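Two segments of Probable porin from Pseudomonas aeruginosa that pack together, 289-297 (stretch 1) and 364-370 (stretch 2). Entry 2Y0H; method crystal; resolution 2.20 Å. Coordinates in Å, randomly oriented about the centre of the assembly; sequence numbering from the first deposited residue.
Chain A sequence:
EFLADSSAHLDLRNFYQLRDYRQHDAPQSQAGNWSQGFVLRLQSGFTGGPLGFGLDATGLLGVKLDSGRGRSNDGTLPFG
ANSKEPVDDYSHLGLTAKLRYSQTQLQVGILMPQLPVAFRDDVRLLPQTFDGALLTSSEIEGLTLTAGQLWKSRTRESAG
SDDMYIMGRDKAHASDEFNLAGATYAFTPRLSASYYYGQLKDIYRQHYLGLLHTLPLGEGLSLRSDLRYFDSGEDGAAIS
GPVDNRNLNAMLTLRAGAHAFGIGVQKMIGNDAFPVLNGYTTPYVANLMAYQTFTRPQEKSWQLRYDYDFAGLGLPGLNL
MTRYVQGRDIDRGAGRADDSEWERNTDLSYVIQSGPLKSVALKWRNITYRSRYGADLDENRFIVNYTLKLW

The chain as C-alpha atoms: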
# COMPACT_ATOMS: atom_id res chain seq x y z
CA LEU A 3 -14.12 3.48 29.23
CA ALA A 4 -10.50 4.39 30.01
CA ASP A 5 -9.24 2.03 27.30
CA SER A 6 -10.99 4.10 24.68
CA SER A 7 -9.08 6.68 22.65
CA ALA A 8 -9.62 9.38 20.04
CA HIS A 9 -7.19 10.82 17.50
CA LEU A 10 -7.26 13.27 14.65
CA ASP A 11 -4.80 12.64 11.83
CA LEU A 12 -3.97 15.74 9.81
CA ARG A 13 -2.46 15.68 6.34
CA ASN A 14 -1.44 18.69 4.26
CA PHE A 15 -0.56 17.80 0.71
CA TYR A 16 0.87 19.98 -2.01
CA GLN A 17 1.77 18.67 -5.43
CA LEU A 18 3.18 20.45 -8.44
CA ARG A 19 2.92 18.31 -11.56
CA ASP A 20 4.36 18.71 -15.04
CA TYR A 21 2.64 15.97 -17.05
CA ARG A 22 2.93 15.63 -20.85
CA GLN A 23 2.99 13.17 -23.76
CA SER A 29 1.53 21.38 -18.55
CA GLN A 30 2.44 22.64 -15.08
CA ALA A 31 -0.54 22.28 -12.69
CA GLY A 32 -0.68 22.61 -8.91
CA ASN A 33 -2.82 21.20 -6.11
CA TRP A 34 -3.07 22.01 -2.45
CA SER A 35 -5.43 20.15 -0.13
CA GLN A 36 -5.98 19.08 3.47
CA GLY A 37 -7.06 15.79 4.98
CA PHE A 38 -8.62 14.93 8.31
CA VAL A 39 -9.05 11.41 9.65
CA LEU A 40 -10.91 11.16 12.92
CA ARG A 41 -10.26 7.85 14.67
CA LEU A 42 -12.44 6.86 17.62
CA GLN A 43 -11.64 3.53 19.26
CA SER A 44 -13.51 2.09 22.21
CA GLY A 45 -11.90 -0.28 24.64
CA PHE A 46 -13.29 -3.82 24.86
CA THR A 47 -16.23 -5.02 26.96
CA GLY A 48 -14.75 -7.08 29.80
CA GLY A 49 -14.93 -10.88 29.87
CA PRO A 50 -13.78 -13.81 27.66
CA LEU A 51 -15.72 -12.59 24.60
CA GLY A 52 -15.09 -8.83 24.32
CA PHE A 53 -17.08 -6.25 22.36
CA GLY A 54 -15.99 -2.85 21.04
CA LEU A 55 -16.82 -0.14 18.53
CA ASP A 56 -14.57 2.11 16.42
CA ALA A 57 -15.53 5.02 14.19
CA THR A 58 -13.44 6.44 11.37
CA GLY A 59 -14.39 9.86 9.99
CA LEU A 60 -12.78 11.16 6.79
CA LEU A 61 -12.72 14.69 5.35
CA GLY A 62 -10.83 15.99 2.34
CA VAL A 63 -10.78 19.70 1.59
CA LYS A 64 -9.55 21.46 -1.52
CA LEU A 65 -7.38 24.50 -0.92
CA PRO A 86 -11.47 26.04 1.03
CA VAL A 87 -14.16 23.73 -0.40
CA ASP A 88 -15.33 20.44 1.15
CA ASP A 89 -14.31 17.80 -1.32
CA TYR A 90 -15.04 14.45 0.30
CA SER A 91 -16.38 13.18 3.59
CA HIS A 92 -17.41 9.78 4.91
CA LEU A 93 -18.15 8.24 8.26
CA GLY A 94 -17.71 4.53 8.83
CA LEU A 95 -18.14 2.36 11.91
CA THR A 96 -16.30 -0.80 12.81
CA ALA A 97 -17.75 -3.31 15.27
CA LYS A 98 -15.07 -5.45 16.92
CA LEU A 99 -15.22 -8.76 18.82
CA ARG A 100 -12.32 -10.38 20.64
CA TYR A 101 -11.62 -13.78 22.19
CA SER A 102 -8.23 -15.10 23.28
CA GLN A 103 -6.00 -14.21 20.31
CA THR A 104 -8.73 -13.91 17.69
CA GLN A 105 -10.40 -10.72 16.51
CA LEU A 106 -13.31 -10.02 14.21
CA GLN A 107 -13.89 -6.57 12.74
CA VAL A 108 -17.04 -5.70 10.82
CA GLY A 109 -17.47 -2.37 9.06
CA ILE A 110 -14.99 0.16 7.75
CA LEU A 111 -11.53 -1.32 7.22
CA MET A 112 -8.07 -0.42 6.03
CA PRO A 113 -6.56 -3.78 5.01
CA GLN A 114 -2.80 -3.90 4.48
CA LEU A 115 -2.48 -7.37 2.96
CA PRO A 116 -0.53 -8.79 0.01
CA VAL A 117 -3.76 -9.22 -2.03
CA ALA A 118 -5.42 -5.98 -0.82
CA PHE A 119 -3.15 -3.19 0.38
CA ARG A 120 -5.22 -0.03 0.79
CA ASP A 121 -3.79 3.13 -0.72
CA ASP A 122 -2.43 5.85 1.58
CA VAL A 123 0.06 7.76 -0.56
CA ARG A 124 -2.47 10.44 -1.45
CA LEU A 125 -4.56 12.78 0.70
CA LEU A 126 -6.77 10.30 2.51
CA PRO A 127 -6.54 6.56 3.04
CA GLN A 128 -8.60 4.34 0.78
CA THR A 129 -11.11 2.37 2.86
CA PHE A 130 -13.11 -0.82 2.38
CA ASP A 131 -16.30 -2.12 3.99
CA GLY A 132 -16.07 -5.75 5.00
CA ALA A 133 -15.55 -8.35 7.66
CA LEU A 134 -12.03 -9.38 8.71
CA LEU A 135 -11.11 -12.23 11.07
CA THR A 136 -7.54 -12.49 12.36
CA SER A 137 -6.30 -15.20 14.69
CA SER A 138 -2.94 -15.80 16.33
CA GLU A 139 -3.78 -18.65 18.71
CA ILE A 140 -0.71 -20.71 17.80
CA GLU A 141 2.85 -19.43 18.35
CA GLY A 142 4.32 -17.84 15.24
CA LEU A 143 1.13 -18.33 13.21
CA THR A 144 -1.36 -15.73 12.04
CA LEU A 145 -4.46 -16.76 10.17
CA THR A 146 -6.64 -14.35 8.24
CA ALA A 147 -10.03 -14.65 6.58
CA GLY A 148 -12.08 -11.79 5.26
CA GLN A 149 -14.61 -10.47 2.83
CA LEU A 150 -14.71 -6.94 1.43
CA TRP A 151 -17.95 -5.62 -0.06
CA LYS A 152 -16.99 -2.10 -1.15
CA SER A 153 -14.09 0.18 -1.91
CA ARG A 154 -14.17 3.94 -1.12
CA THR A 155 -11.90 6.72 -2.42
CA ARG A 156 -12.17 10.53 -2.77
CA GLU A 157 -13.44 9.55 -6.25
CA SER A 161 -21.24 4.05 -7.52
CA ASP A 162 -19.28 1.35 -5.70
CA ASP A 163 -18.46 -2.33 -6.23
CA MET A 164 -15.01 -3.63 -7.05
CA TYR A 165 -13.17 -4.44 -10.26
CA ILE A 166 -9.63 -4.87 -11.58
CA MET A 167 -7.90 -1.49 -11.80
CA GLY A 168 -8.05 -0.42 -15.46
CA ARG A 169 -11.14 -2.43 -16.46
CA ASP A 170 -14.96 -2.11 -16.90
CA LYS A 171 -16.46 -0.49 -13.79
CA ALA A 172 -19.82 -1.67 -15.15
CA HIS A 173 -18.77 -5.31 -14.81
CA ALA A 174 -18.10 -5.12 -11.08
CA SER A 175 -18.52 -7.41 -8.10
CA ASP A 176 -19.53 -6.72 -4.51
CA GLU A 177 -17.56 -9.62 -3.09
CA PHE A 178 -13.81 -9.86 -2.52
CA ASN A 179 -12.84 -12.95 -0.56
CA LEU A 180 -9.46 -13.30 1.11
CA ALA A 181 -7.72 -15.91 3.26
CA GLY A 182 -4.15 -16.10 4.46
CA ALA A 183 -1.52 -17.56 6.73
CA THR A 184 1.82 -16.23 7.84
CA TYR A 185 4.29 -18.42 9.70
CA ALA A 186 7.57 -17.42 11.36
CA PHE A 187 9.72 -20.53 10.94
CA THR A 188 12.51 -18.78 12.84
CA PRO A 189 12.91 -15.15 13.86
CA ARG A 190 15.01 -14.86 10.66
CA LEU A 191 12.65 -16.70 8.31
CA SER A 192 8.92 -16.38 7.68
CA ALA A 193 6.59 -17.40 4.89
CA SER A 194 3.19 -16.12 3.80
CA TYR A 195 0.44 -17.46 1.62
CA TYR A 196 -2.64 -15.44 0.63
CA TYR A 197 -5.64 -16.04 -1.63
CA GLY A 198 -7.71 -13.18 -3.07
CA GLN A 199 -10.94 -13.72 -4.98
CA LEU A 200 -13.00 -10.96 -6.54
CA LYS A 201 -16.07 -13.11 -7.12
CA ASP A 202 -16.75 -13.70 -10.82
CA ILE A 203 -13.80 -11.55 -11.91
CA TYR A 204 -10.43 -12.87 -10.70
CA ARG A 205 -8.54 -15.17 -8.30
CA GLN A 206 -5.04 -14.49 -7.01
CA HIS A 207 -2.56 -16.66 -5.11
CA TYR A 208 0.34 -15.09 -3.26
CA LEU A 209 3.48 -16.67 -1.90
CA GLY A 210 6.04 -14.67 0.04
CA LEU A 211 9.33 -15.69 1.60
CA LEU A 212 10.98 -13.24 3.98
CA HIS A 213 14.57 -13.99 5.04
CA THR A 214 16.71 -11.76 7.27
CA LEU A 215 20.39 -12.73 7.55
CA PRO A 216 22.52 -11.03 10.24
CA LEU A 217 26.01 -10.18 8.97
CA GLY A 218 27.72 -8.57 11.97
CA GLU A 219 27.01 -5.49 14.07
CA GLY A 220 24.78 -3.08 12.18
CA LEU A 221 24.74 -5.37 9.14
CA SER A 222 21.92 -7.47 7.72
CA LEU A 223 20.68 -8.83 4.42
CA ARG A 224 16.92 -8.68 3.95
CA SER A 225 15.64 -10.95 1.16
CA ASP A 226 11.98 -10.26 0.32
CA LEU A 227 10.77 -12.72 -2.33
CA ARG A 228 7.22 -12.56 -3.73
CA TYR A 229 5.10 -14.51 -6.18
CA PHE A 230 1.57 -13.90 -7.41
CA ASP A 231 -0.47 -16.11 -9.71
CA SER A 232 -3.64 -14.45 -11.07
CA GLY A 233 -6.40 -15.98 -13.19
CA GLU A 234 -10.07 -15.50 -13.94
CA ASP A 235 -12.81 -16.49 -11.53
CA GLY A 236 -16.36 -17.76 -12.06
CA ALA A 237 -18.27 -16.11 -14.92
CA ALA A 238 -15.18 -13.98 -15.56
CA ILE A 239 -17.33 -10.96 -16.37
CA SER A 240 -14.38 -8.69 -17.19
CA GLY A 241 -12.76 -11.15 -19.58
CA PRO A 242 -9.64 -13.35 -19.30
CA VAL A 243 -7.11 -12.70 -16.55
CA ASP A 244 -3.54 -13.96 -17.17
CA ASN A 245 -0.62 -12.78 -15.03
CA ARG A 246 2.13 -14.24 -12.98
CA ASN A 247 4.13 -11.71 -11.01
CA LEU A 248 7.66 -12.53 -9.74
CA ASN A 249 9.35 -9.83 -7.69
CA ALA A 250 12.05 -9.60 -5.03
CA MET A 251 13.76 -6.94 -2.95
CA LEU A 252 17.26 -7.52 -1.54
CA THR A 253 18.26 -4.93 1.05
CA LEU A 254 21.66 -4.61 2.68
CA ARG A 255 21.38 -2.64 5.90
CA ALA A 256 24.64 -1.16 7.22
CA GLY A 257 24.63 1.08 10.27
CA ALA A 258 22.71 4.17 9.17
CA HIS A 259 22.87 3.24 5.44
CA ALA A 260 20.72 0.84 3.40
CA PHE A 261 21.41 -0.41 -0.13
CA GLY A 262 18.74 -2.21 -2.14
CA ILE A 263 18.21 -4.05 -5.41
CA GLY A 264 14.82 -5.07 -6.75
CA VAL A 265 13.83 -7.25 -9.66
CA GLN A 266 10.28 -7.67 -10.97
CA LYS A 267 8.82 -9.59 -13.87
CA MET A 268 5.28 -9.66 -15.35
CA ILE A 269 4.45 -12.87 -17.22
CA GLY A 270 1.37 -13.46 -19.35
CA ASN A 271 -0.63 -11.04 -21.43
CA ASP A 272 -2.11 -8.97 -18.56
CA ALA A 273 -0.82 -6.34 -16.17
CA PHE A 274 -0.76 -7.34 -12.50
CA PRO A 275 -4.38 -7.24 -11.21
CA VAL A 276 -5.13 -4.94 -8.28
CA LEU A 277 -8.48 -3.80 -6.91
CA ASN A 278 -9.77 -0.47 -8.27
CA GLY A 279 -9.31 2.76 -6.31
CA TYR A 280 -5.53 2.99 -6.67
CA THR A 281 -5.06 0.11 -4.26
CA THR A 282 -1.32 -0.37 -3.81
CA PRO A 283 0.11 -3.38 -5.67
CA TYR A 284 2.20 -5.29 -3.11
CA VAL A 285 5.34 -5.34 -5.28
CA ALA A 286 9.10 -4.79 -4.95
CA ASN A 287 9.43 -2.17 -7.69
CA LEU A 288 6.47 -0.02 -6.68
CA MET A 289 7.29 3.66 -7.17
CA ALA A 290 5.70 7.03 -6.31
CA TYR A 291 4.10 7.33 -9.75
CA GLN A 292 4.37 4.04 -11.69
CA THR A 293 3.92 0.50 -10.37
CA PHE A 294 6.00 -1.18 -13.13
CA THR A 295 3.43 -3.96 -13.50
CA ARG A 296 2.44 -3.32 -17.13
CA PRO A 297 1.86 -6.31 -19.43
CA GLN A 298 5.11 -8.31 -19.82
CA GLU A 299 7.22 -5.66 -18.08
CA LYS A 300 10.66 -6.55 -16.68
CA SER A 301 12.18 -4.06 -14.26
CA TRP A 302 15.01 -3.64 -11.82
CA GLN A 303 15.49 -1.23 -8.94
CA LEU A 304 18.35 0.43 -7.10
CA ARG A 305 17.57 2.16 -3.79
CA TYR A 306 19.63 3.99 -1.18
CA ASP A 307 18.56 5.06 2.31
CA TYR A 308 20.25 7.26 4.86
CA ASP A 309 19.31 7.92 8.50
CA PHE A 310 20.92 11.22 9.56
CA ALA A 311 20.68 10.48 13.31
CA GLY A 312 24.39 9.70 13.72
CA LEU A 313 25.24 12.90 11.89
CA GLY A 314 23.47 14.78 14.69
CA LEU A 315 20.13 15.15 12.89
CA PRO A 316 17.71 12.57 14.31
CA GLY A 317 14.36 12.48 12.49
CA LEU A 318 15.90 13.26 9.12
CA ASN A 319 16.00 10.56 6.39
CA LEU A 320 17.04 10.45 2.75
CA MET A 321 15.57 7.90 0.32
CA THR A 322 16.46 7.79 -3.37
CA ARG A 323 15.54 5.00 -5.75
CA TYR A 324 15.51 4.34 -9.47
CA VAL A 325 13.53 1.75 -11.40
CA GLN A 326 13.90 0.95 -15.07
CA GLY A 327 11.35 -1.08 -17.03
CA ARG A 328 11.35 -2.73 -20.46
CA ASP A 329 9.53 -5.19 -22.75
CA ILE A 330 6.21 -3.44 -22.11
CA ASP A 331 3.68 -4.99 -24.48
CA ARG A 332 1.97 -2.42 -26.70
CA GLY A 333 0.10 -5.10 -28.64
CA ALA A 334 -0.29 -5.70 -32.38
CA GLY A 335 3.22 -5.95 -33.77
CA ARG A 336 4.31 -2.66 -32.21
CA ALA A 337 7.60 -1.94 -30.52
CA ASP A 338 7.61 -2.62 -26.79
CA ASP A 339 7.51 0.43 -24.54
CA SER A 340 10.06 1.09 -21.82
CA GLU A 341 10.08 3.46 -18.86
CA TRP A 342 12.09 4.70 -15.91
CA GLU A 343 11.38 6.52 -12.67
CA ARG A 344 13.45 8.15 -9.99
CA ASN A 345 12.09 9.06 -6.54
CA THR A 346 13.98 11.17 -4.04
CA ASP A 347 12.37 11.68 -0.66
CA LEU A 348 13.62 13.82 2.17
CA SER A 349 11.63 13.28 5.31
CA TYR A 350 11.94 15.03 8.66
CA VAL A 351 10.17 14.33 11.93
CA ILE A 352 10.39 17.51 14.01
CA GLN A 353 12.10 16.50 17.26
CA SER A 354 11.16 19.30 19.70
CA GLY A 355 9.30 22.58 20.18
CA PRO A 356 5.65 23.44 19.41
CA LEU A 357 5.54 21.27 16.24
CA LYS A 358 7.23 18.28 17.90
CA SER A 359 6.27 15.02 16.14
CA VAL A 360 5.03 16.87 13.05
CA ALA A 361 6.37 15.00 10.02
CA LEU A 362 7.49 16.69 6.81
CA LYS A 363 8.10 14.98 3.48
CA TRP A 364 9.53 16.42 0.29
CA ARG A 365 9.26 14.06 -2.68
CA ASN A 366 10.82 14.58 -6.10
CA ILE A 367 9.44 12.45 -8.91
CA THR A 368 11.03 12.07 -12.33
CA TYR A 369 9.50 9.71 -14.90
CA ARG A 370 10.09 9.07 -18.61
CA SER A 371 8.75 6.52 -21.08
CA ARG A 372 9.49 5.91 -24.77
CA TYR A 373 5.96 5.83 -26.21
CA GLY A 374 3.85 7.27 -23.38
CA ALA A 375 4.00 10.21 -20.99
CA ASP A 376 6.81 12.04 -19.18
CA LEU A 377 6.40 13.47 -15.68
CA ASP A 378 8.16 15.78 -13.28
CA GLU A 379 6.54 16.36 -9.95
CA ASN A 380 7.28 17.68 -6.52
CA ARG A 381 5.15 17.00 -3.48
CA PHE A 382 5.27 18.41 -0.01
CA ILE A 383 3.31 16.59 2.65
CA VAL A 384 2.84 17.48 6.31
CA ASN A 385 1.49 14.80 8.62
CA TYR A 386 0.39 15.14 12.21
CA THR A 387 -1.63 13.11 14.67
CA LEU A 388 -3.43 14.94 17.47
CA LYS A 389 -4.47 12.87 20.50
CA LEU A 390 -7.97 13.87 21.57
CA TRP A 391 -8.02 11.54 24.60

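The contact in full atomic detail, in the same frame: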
# COMPACT_ATOMS: atom_id res chain seq x y z
N MET A 289 6.71 2.32 -7.26
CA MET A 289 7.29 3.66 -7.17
C MET A 289 6.22 4.72 -6.87
O MET A 289 5.04 4.41 -6.83
CB MET A 289 8.04 4.00 -8.47
CG MET A 289 9.25 3.11 -8.70
SD MET A 289 10.63 3.62 -7.64
CE MET A 289 11.24 5.01 -8.63
N ALA A 290 6.64 5.97 -6.67
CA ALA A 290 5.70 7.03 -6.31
C ALA A 290 4.63 7.23 -7.39
O ALA A 290 3.47 7.45 -7.08
CB ALA A 290 6.44 8.32 -6.05
N TYR A 291 5.03 7.15 -8.65
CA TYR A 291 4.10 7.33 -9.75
C TYR A 291 3.70 6.01 -10.42
O TYR A 291 2.53 5.62 -10.39
CB TYR A 291 4.68 8.33 -10.77
CG TYR A 291 3.83 8.53 -12.01
CD1 TYR A 291 2.49 8.86 -11.91
CD2 TYR A 291 4.39 8.41 -13.28
CE1 TYR A 291 1.71 9.05 -13.04
CE2 TYR A 291 3.63 8.60 -14.41
CZ TYR A 291 2.29 8.92 -14.29
OH TYR A 291 1.51 9.10 -15.41
N GLN A 292 4.66 5.30 -11.00
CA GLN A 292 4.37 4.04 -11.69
C GLN A 292 4.57 2.80 -10.82
O GLN A 292 5.38 2.79 -9.89
CB GLN A 292 5.18 3.91 -12.97
CG GLN A 292 4.64 4.78 -14.09
CD GLN A 292 3.19 4.46 -14.41
OE1 GLN A 292 2.31 5.30 -14.24
NE2 GLN A 292 2.93 3.25 -14.86
N THR A 293 3.81 1.75 -11.12
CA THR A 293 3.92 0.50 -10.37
C THR A 293 4.80 -0.53 -11.08
O THR A 293 5.16 -1.54 -10.48
CB THR A 293 2.53 -0.14 -10.07
OG1 THR A 293 1.97 -0.68 -11.26
CG2 THR A 293 1.56 0.90 -9.48
N PHE A 294 5.15 -0.28 -12.35
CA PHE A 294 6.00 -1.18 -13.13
C PHE A 294 5.44 -2.60 -13.19
O PHE A 294 6.16 -3.59 -13.05
CB PHE A 294 7.43 -1.17 -12.58
CG PHE A 294 8.17 0.10 -12.89
CD1 PHE A 294 7.95 1.24 -12.13
CD2 PHE A 294 9.04 0.17 -13.96
CE1 PHE A 294 8.61 2.43 -12.43
CE2 PHE A 294 9.71 1.36 -14.27
CZ PHE A 294 9.48 2.48 -13.50
N THR A 295 4.13 -2.69 -13.40
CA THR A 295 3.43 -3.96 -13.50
C THR A 295 2.65 -4.05 -14.81
O THR A 295 1.65 -4.74 -14.89
CB THR A 295 2.46 -4.17 -12.31
OG1 THR A 295 1.60 -3.02 -12.18
CG2 THR A 295 3.25 -4.38 -11.01
N ARG A 296 3.12 -3.34 -15.83
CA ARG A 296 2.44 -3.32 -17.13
C ARG A 296 2.63 -4.66 -17.84
O ARG A 296 3.52 -5.43 -17.47
CB ARG A 296 2.94 -2.15 -17.98
CG ARG A 296 2.51 -0.80 -17.42
CD ARG A 296 3.29 0.35 -18.02
NE ARG A 296 2.95 0.57 -19.42
CZ ARG A 296 3.30 1.65 -20.10
NH1 ARG A 296 4.00 2.61 -19.51
NH2 ARG A 296 2.94 1.78 -21.38
N PRO A 297 1.80 -4.95 -18.86
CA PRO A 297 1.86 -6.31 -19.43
C PRO A 297 3.28 -6.67 -19.89
O PRO A 297 3.91 -5.90 -20.62
CB PRO A 297 0.89 -6.24 -20.62
CG PRO A 297 -0.03 -5.06 -20.31
CD PRO A 297 0.82 -4.08 -19.56
N TRP A 364 9.37 15.90 1.64
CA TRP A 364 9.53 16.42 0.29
C TRP A 364 9.86 15.27 -0.64
O TRP A 364 10.80 14.52 -0.39
CB TRP A 364 10.65 17.47 0.22
CG TRP A 364 11.02 17.82 -1.20
CD1 TRP A 364 10.26 18.52 -2.10
CD2 TRP A 364 12.24 17.47 -1.90
NE1 TRP A 364 10.92 18.63 -3.30
CE2 TRP A 364 12.14 18.00 -3.21
CE3 TRP A 364 13.39 16.77 -1.54
CZ2 TRP A 364 13.15 17.85 -4.16
CZ3 TRP A 364 14.40 16.62 -2.49
CH2 TRP A 364 14.27 17.15 -3.78
N ARG A 365 9.07 15.13 -1.71
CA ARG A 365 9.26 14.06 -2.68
C ARG A 365 9.49 14.64 -4.06
O ARG A 365 8.69 15.45 -4.54
CB ARG A 365 8.02 13.16 -2.76
CG ARG A 365 7.38 12.79 -1.43
CD ARG A 365 6.46 11.57 -1.60
NE ARG A 365 7.21 10.37 -1.95
CZ ARG A 365 6.66 9.18 -2.17
NH1 ARG A 365 5.35 9.02 -2.09
NH2 ARG A 365 7.43 8.15 -2.48
N ASN A 366 10.57 14.22 -4.71
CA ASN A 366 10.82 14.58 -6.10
C ASN A 366 10.60 13.37 -6.98
O ASN A 366 11.15 12.29 -6.74
CB ASN A 366 12.24 15.13 -6.27
CG ASN A 366 12.51 15.64 -7.70
OD1 ASN A 366 11.59 15.87 -8.48
ND2 ASN A 366 13.79 15.81 -8.03
N ILE A 367 9.78 13.55 -8.01
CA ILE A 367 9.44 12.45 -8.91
C ILE A 367 9.84 12.76 -10.35
O ILE A 367 9.41 13.75 -10.93
CB ILE A 367 7.94 12.15 -8.85
CG1 ILE A 367 7.55 11.76 -7.43
CG2 ILE A 367 7.58 11.03 -9.80
CD1 ILE A 367 6.10 11.46 -7.27
N THR A 368 10.67 11.91 -10.93
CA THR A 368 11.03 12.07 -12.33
C THR A 368 10.72 10.77 -13.06
O THR A 368 11.14 9.69 -12.62
CB THR A 368 12.51 12.45 -12.53
OG1 THR A 368 12.82 13.59 -11.72
CG2 THR A 368 12.78 12.80 -13.99
N TYR A 369 9.97 10.88 -14.15
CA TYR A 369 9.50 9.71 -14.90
C TYR A 369 9.54 9.97 -16.40
O TYR A 369 9.10 11.02 -16.86
CB TYR A 369 8.06 9.38 -14.50
CG TYR A 369 7.40 8.37 -15.41
CD1 TYR A 369 7.62 7.01 -15.25
CD2 TYR A 369 6.55 8.79 -16.44
CE1 TYR A 369 7.02 6.08 -16.09
CE2 TYR A 369 5.94 7.86 -17.28
CZ TYR A 369 6.18 6.51 -17.10
OH TYR A 369 5.60 5.58 -17.92
N ARG A 370 10.06 9.00 -17.15
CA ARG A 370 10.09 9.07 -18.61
C ARG A 370 9.71 7.72 -19.19
O ARG A 370 10.05 6.68 -18.63
CB ARG A 370 11.48 9.44 -19.11
CG ARG A 370 11.99 10.75 -18.59
CD ARG A 370 11.27 11.92 -19.21
NE ARG A 370 11.91 13.17 -18.80
CZ ARG A 370 11.62 13.81 -17.68
NH1 ARG A 370 10.69 13.33 -16.86
NH2 ARG A 370 12.24 14.94 -17.37

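Packing of a loop, 289-297, against a β-strand, 364-370, in a probable porin from Pseudomonas aeruginosa. The strand extends beyond this stretch at both ends, whereas the loop has no regular secondary structure. The two come together from distant parts of the sequence; touching residues are at least 73 positions apart in sequence. No hydrogen bond links them, and the closest atoms of every touching pair belong to side chains; the nearest CA atoms, those of Ala290 and Ile367, stand 7.1 Å apart, too far for the backbones to pair as neighbouring strands do. The buried surface is modest, 341 Å² summed over both sides. On the strand, the alternation of side chains sets the pattern. Arg365, Ile367 and Tyr369 direct their CA-to-CB bonds toward the loop, while the intervening Asn366 and Thr368 make no contact with it.

Tyr369 has the largest covered area of any residue here, 98 Å², and its side chain meets three loop residues, Tyr291, Gln292 and Arg296. Tyr291 meets it edge-to-face: the edge of the Tyr291 ring points at the face of Tyr369, with ring centroids 5.0 Å apart and planes at 77°. The closest atoms are Tyr291 CE2 and Tyr369 CD2, at 3.6 Å. Such an arrangement is favourable because the slightly positive C-H edge of one ring approaches the electron-rich face of the other. Gln292 adds the aliphatic part of its side chain, its CG lying 3.4 Å from Tyr369 CE1, a van der Waals contact that needs nothing from the terminal amide. At the far end of the ring, Arg296 NH1 comes within 3.7 Å of Tyr369 OH, with the hydroxyl oxygen at the edge of the guanidinium and near its plane. This is a polar approach rather than a hydrogen bond; both atoms have hydrogen-bonding partners elsewhere in the structure.

Ala290, with 63 Å² covered, holds the other end of the contact. Its methyl group packs on Ile367, CB to CD1 at 3.4 Å, and the same CB lies over one face of the Arg365 guanidinium, 3.7 Å from Arg365 NH2. The flat face of a guanidinium can accept an apolar neighbour while its N-H groups bond outward in the plane, and here Arg365 NE and NH2 are satisfied elsewhere in the structure. Tyr291, with 60 Å² covered, joins the two halves: besides the ring contact with Tyr369, its CB sits 4.1 Å from Ile367 CG2. Ile367 thus touches both loop residues through its two methyl-bearing branches, CD1 nearest Ala290 and CG2 nearest Tyr291.

Bonds within the loop help hold its shape. Met289 N donates to Gln292 O at 3.0 Å, a bond that bridges Ala290 and Tyr291, and both of these residues direct CB toward the strand. Farther along, Thr293 OG1 and Thr295 OG1 share a hydrogen bond of 2.5 Å, well away from the strand.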